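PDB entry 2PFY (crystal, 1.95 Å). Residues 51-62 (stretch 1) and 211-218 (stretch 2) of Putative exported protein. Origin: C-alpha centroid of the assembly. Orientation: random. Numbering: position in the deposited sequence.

Stretch 1, residues 51-62: VKRGVQQGVVQI
Stretch 2 (211-218) VIANKRAF

A side chain that can both donate and accept may serve two helices at once, bonding to the last turn of one and capping the start of another. The contact between residues 51-62 and 211-218 of this putative exported protein is a compact example. Stretch 1 begins as a helix at Val51, leaves helical phi/psi at Gly58, and reaches an extended Ile62. Stretch 2 is the end of a strand, 211-214, followed directly by the start of a helix at Lys215. The axes of the first helix and the strand approach to 7.2 Å, and their N-to-C directions differ by 31°, so the two run roughly alongside each other. Together the stretches bury 458 Å².

Val211 (phi/psi -115/121, chi1 t) lies in a strand already under way. Val211 CG1 lies 3.7 Å from CD1 of Ile62, whose own side chain is extended (t, t) at phi/psi -159/150. Ile212 follows at -126/142 with chi1 p and chi2 t. Its CA-to-CB bond points sideways, yet the end of the side chain comes nearer to the helix: Ile212 CD1 sits 4.2 Å from CA of Lys52, and Ile212 CG1 is 4.3 Å from CG2 of Val55, which has chi1 t. The backbone takes part as well, for the Ile212 O is 3.3 Å from the Ile62 CA in a CA-H...O contact.

Ala213, at -119/151, sets the register. It pairs with Ile62 as an antiparallel, non-hydrogen-bonded bridge with the CA atoms about 4.2 Å apart. Both side chains project from the same face of the sheet, which brings Ala213 CB to 4.0 Å from Ile62 CG1. On the backbone, Ala213 C packs 3.5 Å from Val55 CG1, while Ala213 CA makes a CA-H...O contact of 3.4 Å with Gln61 O.

That same carbonyl is also the acceptor of a nearly straight hydrogen bond, 2.8 Å from Asn214 N to Gln61 O with an angle of 171° at the hydrogen. Asn214 (-65/120, chi1 180°, chi2 -85°) then uses both ends of its amide. Asn214 ND2 donates to Val55 O at 2.9 Å and 163°, meeting the C-terminal turn of the first helix; Asn214 ND2 also lies 3.1 Å from Gln56 O. In that turn, Gly58 adopts phi/psi 77/23, a positive phi that favours glycine, and closes a Schellman motif: Val59 N bonds to Gly54 O at 2.8 Å, and Gly58 N to Val55 O at 3.3 Å, so Val55 O accepts from both Gly58 N and Asn214 ND2. OD1 of Asn214 faces its own helix instead, accepting from Ala217 N at 2.9 Å as an N-cap.

Lys215 and Arg216 carry the new helix onward without touching stretch 1. Ala217 (-61/-47) points back toward it, and Ala217 CB rests 4.0 Å from CG of Gln61, a residue with chi1 m and chi2 p. Phe218 completes the first turn through a 2.9 Å bond from Phe218 N to Asn214 O.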

# COMPACT_ATOMS: atom_id res chain seq x y z
N VAL A 51 -0.04 12.10 5.51
CA VAL A 51 1.35 12.03 5.10
C VAL A 51 1.70 13.02 3.98
O VAL A 51 2.66 13.75 4.10
CB VAL A 51 1.78 10.61 4.72
CG1 VAL A 51 3.26 10.63 4.13
CG2 VAL A 51 1.71 9.69 5.97
N LYS A 52 0.94 13.02 2.88
CA LYS A 52 1.37 13.85 1.73
C LYS A 52 1.45 15.31 2.10
O LYS A 52 2.45 15.99 1.81
CB LYS A 52 0.44 13.67 0.52
CG LYS A 52 1.02 14.34 -0.73
CD LYS A 52 -0.06 14.67 -1.74
CE LYS A 52 -0.85 15.83 -1.27
NZ LYS A 52 -1.44 16.52 -2.46
N ARG A 53 0.42 15.79 2.78
CA ARG A 53 0.36 17.18 3.21
C ARG A 53 1.43 17.47 4.23
O ARG A 53 2.04 18.53 4.16
CB ARG A 53 -1.06 17.48 3.74
CG ARG A 53 -1.33 18.91 4.11
CD ARG A 53 -1.46 19.75 2.85
NE ARG A 53 -2.06 21.04 3.15
CZ ARG A 53 -1.69 22.18 2.58
NH1 ARG A 53 -0.69 22.17 1.71
NH2 ARG A 53 -2.28 23.32 2.93
N GLY A 54 1.71 16.54 5.15
CA GLY A 54 2.80 16.73 6.11
C GLY A 54 4.17 16.84 5.44
O GLY A 54 5.03 17.65 5.86
N VAL A 55 4.38 16.05 4.39
CA VAL A 55 5.63 16.15 3.64
C VAL A 55 5.68 17.51 2.90
O VAL A 55 6.71 18.20 2.95
CB VAL A 55 5.82 14.98 2.66
CG1 VAL A 55 7.03 15.21 1.68
CG2 VAL A 55 5.95 13.58 3.43
N GLN A 56 4.61 17.87 2.21
CA GLN A 56 4.54 19.19 1.50
C GLN A 56 4.80 20.39 2.41
O GLN A 56 5.52 21.35 2.04
CB GLN A 56 3.14 19.39 0.92
CG GLN A 56 2.96 18.89 -0.45
CD GLN A 56 1.61 19.32 -1.04
OE1 GLN A 56 0.65 19.58 -0.32
NE2 GLN A 56 1.55 19.39 -2.36
N GLN A 57 4.20 20.33 3.62
CA GLN A 57 4.30 21.42 4.60
C GLN A 57 5.54 21.39 5.50
O GLN A 57 5.72 22.31 6.31
CB GLN A 57 3.03 21.48 5.46
CG GLN A 57 1.75 21.78 4.67
CD GLN A 57 0.58 22.01 5.61
OE1 GLN A 57 0.11 21.09 6.26
NE2 GLN A 57 0.15 23.26 5.73
N GLY A 58 6.37 20.35 5.40
CA GLY A 58 7.57 20.27 6.21
C GLY A 58 7.35 19.84 7.66
O GLY A 58 8.16 20.11 8.53
N VAL A 59 6.25 19.14 7.93
CA VAL A 59 6.11 18.51 9.24
C VAL A 59 7.24 17.49 9.30
O VAL A 59 7.90 17.34 10.32
CB VAL A 59 4.75 17.80 9.32
CG1 VAL A 59 4.66 16.91 10.51
CG2 VAL A 59 3.64 18.87 9.34
N VAL A 60 7.43 16.79 8.18
CA VAL A 60 8.54 15.90 8.00
C VAL A 60 9.16 16.26 6.66
O VAL A 60 8.50 16.84 5.79
CB VAL A 60 8.08 14.39 7.99
CG1 VAL A 60 7.47 14.02 9.35
CG2 VAL A 60 7.03 14.14 6.92
N GLN A 61 10.41 15.87 6.48
CA GLN A 61 11.09 16.04 5.20
C GLN A 61 10.85 14.91 4.24
O GLN A 61 11.03 15.07 3.02
CB GLN A 61 12.60 16.23 5.41
CG GLN A 61 12.95 17.50 6.15
CD GLN A 61 12.94 17.28 7.65
OE1 GLN A 61 12.62 16.21 8.11
NE2 GLN A 61 13.26 18.34 8.44
N ILE A 62 10.41 13.76 4.78
CA ILE A 62 10.27 12.58 3.98
C ILE A 62 9.28 11.63 4.68
O ILE A 62 9.15 11.64 5.94
CB ILE A 62 11.68 11.93 3.75
CG1 ILE A 62 11.66 10.84 2.67
CG2 ILE A 62 12.32 11.48 5.14
CD1 ILE A 62 13.08 10.33 2.24
N VAL A 211 7.92 6.19 -0.83
CA VAL A 211 8.64 7.08 0.03
C VAL A 211 8.82 8.36 -0.77
O VAL A 211 9.35 8.35 -1.88
CB VAL A 211 9.98 6.48 0.49
CG1 VAL A 211 10.90 7.57 1.17
CG2 VAL A 211 9.71 5.33 1.48
N ILE A 212 8.31 9.45 -0.22
CA ILE A 212 8.22 10.71 -0.96
C ILE A 212 8.91 11.79 -0.10
O ILE A 212 8.77 11.78 1.12
CB ILE A 212 6.73 11.10 -1.30
CG1 ILE A 212 5.83 11.03 -0.04
CG2 ILE A 212 6.13 10.19 -2.42
CD1 ILE A 212 4.43 11.66 -0.19
N ALA A 213 9.64 12.71 -0.74
CA ALA A 213 10.38 13.75 -0.00
C ALA A 213 9.92 15.17 -0.35
O ALA A 213 9.40 15.41 -1.43
CB ALA A 213 11.92 13.59 -0.18
N ASN A 214 10.06 16.07 0.61
CA ASN A 214 9.79 17.51 0.37
C ASN A 214 10.84 17.99 -0.63
O ASN A 214 12.03 17.88 -0.37
CB ASN A 214 9.89 18.29 1.68
CG ASN A 214 9.63 19.79 1.50
OD1 ASN A 214 10.53 20.57 1.16
ND2 ASN A 214 8.39 20.20 1.74
N LYS A 215 10.39 18.49 -1.79
CA LYS A 215 11.31 18.89 -2.88
C LYS A 215 12.30 19.98 -2.47
O LYS A 215 13.48 19.83 -2.71
CB LYS A 215 10.53 19.29 -4.15
CG LYS A 215 11.42 19.46 -5.38
CD LYS A 215 10.53 19.87 -6.55
CE LYS A 215 11.32 20.17 -7.79
NZ LYS A 215 10.34 20.50 -8.87
N ARG A 216 11.82 21.02 -1.79
CA ARG A 216 12.69 22.09 -1.28
C ARG A 216 13.77 21.59 -0.31
O ARG A 216 14.95 21.93 -0.45
CB ARG A 216 11.86 23.23 -0.64
CG ARG A 216 12.71 24.30 0.05
CD ARG A 216 12.11 25.72 -0.04
NE ARG A 216 10.99 25.83 -1.00
CZ ARG A 216 11.00 26.53 -2.13
NH1 ARG A 216 12.07 27.24 -2.49
NH2 ARG A 216 9.91 26.53 -2.89
N ALA A 217 13.38 20.74 0.63
CA ALA A 217 14.33 20.12 1.53
C ALA A 217 15.33 19.29 0.74
O ALA A 217 16.55 19.37 0.99
CB ALA A 217 13.59 19.25 2.57
N PHE A 218 14.83 18.46 -0.19
CA PHE A 218 15.70 17.60 -1.02
C PHE A 218 16.68 18.46 -1.82
O PHE A 218 17.89 18.19 -1.84
CB PHE A 218 14.85 16.75 -1.98
CG PHE A 218 15.64 15.77 -2.83
CD1 PHE A 218 16.05 14.53 -2.31
CD2 PHE A 218 15.93 16.06 -4.15
CE1 PHE A 218 16.77 13.62 -3.12
CE2 PHE A 218 16.66 15.19 -4.96
CZ PHE A 218 17.08 13.96 -4.45